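Local coordinates for IPT/TIG domain-containing protein (Bacteroides thetaiotaomicron, PDB 3TC9) that is of uncharacterised function but, with its six-bladed beta-propeller and immunoglobulin-like domain, probably acts as an auxiliary nutrient-binding protein, at residues V181-E189 with N229-L240. Sequence-based numbering, arbitrary orientation.
Sequences VRTICWTHE and NGAETHPINGEL. With EDO (1,2-ethanediol), chain U.
The guanidinium group of Arg182 has the backbone O of Asn229 over the centre of one face, 4.0 Å above its plane, and C1 of a 1,2-ethanediol, probably from the crystallisation liquor, in plane at its edge. The Asn229 side chain runs alongside in the same direction, its amide plane turned 49° from the guanidinium and its OD1 bonded to Asn243 ND2. Asp198 joins them, salt-bridged to Arg182 NH1 and hydrogen-bonded to Asn229 ND2, and Glu272 gives NH1 a second carboxylate. At the other end, the His188 ring takes Ile236 O over one face, offset toward the rim, while CD2 lies 3.3 Å from Pro235 O near the ring edge.

Between these ends, strands 181-186 and 231-233, the innermost of successive propeller blades, run nearly parallel, with axes 6.1 Å apart. Two threonines bridge them. The Thr183 hydroxyl, set between its own backbone N and carbonyl carbon (chi1 62°), accepts a nearly straight bond from Ala231 N (2.9 Å, 168°). Thr233, on the other strand, instead uses its hydroxyl as donor, OG1 bonding to Trp186 O at 2.6 Å. Cys185 SG fills the interval, 3.7 Å from Leu240 CD1. Thr183 CG2 packs against Gly230 CA at 3.6 Å.

Side-chain hydroxyls thus satisfy buried backbone groups between neighbouring blades, while the two carboxylates beside Arg182 would be expected to stabilise its positive charge.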
loop_
_atom_site.group_PDB
_atom_site.type_symbol
_atom_site.label_atom_id
_atom_site.label_comp_id
_atom_site.label_asym_id
_atom_site.label_seq_id
_atom_site.Cartn_x
_atom_site.Cartn_y
_atom_site.Cartn_z
ATOM N N VAL B 181 11.237 6.267 -33.314
ATOM C CA VAL B 181 11.497 6.584 -31.909
ATOM C C VAL B 181 11.085 5.395 -31.003
ATOM O O VAL B 181 9.927 4.985 -31.003
ATOM C CB VAL B 181 10.841 7.889 -31.457
ATOM C CG1 VAL B 181 11.455 8.347 -30.144
ATOM C CG2 VAL B 181 10.981 8.963 -32.527
ATOM N N ARG B 182 12.038 4.885 -30.206
ATOM C CA ARG B 182 11.851 3.681 -29.412
ATOM C C ARG B 182 11.575 3.911 -27.938
ATOM O O ARG B 182 10.729 3.226 -27.370
ATOM C CB ARG B 182 13.100 2.781 -29.545
ATOM C CG ARG B 182 13.402 2.303 -30.969
ATOM C CD ARG B 182 12.256 1.504 -31.585
ATOM N NE ARG B 182 11.909 0.338 -30.775
ATOM C CZ ARG B 182 12.384 -0.889 -30.981
ATOM N NH1 ARG B 182 13.202 -1.133 -31.999
ATOM N NH2 ARG B 182 12.017 -1.887 -30.194
ATOM N N THR B 183 12.330 4.802 -27.295
ATOM C CA THR B 183 12.208 5.027 -25.863
ATOM C C THR B 183 12.302 6.488 -25.498
ATOM O O THR B 183 12.678 7.327 -26.318
ATOM C CB THR B 183 13.314 4.230 -25.056
ATOM O OG1 THR B 183 14.635 4.657 -25.410
ATOM C CG2 THR B 183 13.185 2.709 -25.154
ATOM N N ILE B 184 11.955 6.748 -24.216
ATOM C CA ILE B 184 12.017 7.996 -23.465
ATOM C C ILE B 184 12.653 7.711 -22.141
ATOM O O ILE B 184 12.213 6.800 -21.419
ATOM C CB ILE B 184 10.634 8.681 -23.198
ATOM C CG1 ILE B 184 9.686 8.664 -24.371
ATOM C CG2 ILE B 184 10.772 10.086 -22.544
ATOM C CD1 ILE B 184 8.270 8.377 -23.948
ATOM N N CYS B 185 13.633 8.525 -21.780
ATOM C CA CYS B 185 14.185 8.516 -20.439
ATOM C C CYS B 185 14.601 9.950 -20.078
ATOM O O CYS B 185 14.446 10.870 -20.892
ATOM C CB CYS B 185 15.298 7.490 -20.229
ATOM S SG CYS B 185 16.757 7.711 -21.277
ATOM N N TRP B 186 14.958 10.161 -18.818
ATOM C CA TRP B 186 15.207 11.491 -18.293
ATOM C C TRP B 186 16.549 11.576 -17.631
ATOM O O TRP B 186 17.022 10.591 -17.055
ATOM C CB TRP B 186 14.114 11.841 -17.267
ATOM C CG TRP B 186 12.716 11.758 -17.821
ATOM C CD1 TRP B 186 11.931 10.643 -17.929
ATOM C CD2 TRP B 186 11.951 12.840 -18.362
ATOM N NE1 TRP B 186 10.723 10.966 -18.502
ATOM C CE2 TRP B 186 10.709 12.308 -18.783
ATOM C CE3 TRP B 186 12.197 14.210 -18.537
ATOM C CZ2 TRP B 186 9.717 13.102 -19.365
ATOM C CZ3 TRP B 186 11.208 14.992 -19.107
ATOM C CH2 TRP B 186 9.981 14.440 -19.499
ATOM N N THR B 187 17.144 12.779 -17.664
ATOM C CA THR B 187 18.388 13.071 -16.959
ATOM C C THR B 187 18.020 13.104 -15.481
ATOM O O THR B 187 16.845 13.336 -15.144
ATOM C CB THR B 187 19.006 14.372 -17.464
ATOM O OG1 THR B 187 18.034 15.408 -17.333
ATOM C CG2 THR B 187 19.483 14.280 -18.902
ATOM N N HIS B 188 18.989 12.827 -14.601
ATOM C CA HIS B 188 18.735 12.773 -13.164
ATOM C C HIS B 188 18.000 14.006 -12.634
ATOM O O HIS B 188 17.112 13.850 -11.792
ATOM C CB HIS B 188 20.018 12.534 -12.360
ATOM C CG HIS B 188 19.732 12.197 -10.923
ATOM N ND1 HIS B 188 20.168 13.012 -9.893
ATOM C CD2 HIS B 188 18.975 11.198 -10.391
ATOM C CE1 HIS B 188 19.691 12.478 -8.777
ATOM N NE2 HIS B 188 18.943 11.404 -9.026
ATOM N N GLU B 189 18.336 15.208 -13.137
ATOM C CA GLU B 189 17.705 16.454 -12.694
ATOM C C GLU B 189 16.363 16.729 -13.442
ATOM O O GLU B 189 15.593 17.593 -13.016
ATOM C CB GLU B 189 18.674 17.644 -12.796
ATOM C CG GLU B 189 19.039 18.071 -14.213
ATOM C CD GLU B 189 19.964 17.203 -15.049
ATOM O OE1 GLU B 189 20.651 16.311 -14.494
ATOM O OE2 GLU B 189 20.003 17.440 -16.278
ATOM N N ASN B 229 17.920 0.334 -30.089
ATOM C CA ASN B 229 16.530 -0.030 -29.778
ATOM C C ASN B 229 16.039 0.562 -28.458
ATOM O O ASN B 229 14.955 0.223 -27.994
ATOM C CB ASN B 229 16.373 -1.560 -29.754
ATOM C CG ASN B 229 17.137 -2.259 -30.850
ATOM O OD1 ASN B 229 18.058 -3.006 -30.580
ATOM N ND2 ASN B 229 16.842 -1.951 -32.103
ATOM N N GLY B 230 16.807 1.467 -27.881
ATOM C CA GLY B 230 16.410 2.115 -26.646
ATOM C C GLY B 230 17.567 2.529 -25.781
ATOM O O GLY B 230 18.657 1.958 -25.866
ATOM N N ALA B 231 17.318 3.533 -24.936
ATOM C CA ALA B 231 18.284 4.051 -23.980
ATOM C C ALA B 231 17.593 4.230 -22.630
ATOM O O ALA B 231 16.356 4.303 -22.567
ATOM C CB ALA B 231 18.888 5.360 -24.469
ATOM N N GLU B 232 18.374 4.247 -21.541
ATOM C CA GLU B 232 17.849 4.349 -20.184
ATOM C C GLU B 232 18.924 4.914 -19.260
ATOM O O GLU B 232 20.075 4.502 -19.349
ATOM C CB GLU B 232 17.384 2.951 -19.715
ATOM C CG GLU B 232 17.107 2.762 -18.232
ATOM C CD GLU B 232 15.805 3.287 -17.656
ATOM O OE1 GLU B 232 15.461 4.466 -17.920
ATOM O OE2 GLU B 232 15.193 2.552 -16.844
ATOM N N THR B 233 18.545 5.853 -18.382
ATOM C CA THR B 233 19.462 6.434 -17.409
ATOM C C THR B 233 19.401 5.662 -16.095
ATOM O O THR B 233 18.355 5.094 -15.780
ATOM C CB THR B 233 19.137 7.917 -17.170
ATOM O OG1 THR B 233 17.738 8.051 -16.922
ATOM C CG2 THR B 233 19.563 8.807 -18.315
ATOM N N HIS B 234 20.508 5.652 -15.318
ATOM C CA HIS B 234 20.535 5.037 -13.984
ATOM C C HIS B 234 19.735 5.957 -13.037
ATOM O O HIS B 234 19.970 7.172 -13.047
ATOM C CB HIS B 234 21.962 4.779 -13.481
ATOM C CG HIS B 234 21.985 3.999 -12.203
ATOM N ND1 HIS B 234 21.982 4.627 -10.977
ATOM C CD2 HIS B 234 21.925 2.665 -12.006
ATOM C CE1 HIS B 234 21.960 3.664 -10.074
ATOM N NE2 HIS B 234 21.932 2.465 -10.645
ATOM N N PRO B 235 18.752 5.440 -12.256
ATOM C CA PRO B 235 17.907 6.352 -11.465
ATOM C C PRO B 235 18.603 7.067 -10.306
ATOM O O PRO B 235 18.045 8.057 -9.805
ATOM C CB PRO B 235 16.762 5.448 -10.969
ATOM C CG PRO B 235 17.322 4.070 -10.988
ATOM C CD PRO B 235 18.282 4.036 -12.148
ATOM N N ILE B 236 19.812 6.624 -9.903
ATOM C CA ILE B 236 20.526 7.259 -8.801
ATOM C C ILE B 236 21.776 8.013 -9.317
ATOM O O ILE B 236 21.981 9.175 -8.937
ATOM C CB ILE B 236 20.879 6.218 -7.691
ATOM C CG1 ILE B 236 19.665 5.331 -7.267
ATOM C CG2 ILE B 236 21.659 6.830 -6.485
ATOM C CD1 ILE B 236 18.462 6.006 -6.571
ATOM N N ASN B 237 22.611 7.365 -10.149
ATOM C CA ASN B 237 23.863 7.960 -10.633
ATOM C C ASN B 237 23.720 8.752 -11.964
ATOM O O ASN B 237 24.636 9.490 -12.323
ATOM C CB ASN B 237 24.960 6.895 -10.735
ATOM C CG ASN B 237 25.404 6.312 -9.400
ATOM O OD1 ASN B 237 25.373 6.971 -8.354
ATOM N ND2 ASN B 237 25.832 5.060 -9.397
ATOM N N GLY B 238 22.589 8.622 -12.651
ATOM C CA GLY B 238 22.285 9.398 -13.850
ATOM C C GLY B 238 22.955 9.106 -15.181
ATOM O O GLY B 238 22.638 9.791 -16.155
ATOM N N GLU B 239 23.852 8.093 -15.273
ATOM C CA GLU B 239 24.508 7.763 -16.553
ATOM C C GLU B 239 23.537 7.035 -17.530
ATOM O O GLU B 239 22.568 6.413 -17.096
ATOM C CB GLU B 239 25.806 6.957 -16.345
ATOM C CG GLU B 239 25.624 5.516 -15.910
ATOM C CD GLU B 239 25.479 5.235 -14.427
ATOM O OE1 GLU B 239 25.230 6.179 -13.647
ATOM O OE2 GLU B 239 25.623 4.055 -14.040
ATOM N N LEU B 240 23.823 7.110 -18.843
ATOM C CA LEU B 240 22.971 6.542 -19.886
ATOM C C LEU B 240 23.493 5.213 -20.435
ATOM O O LEU B 240 24.668 5.101 -20.780
ATOM C CB LEU B 240 22.842 7.547 -21.031
ATOM C CG LEU B 240 21.834 7.205 -22.130
ATOM C CD1 LEU B 240 20.451 7.605 -21.721
ATOM C CD2 LEU B 240 22.187 7.898 -23.409
HETATM C C1 EDO U . 9.606 -0.186 -28.312
HETATM O O1 EDO U . 10.500 0.797 -27.805
HETATM C C2 EDO U . 9.037 -0.913 -27.105
HETATM O O2 EDO U . 7.617 -0.747 -27.054
#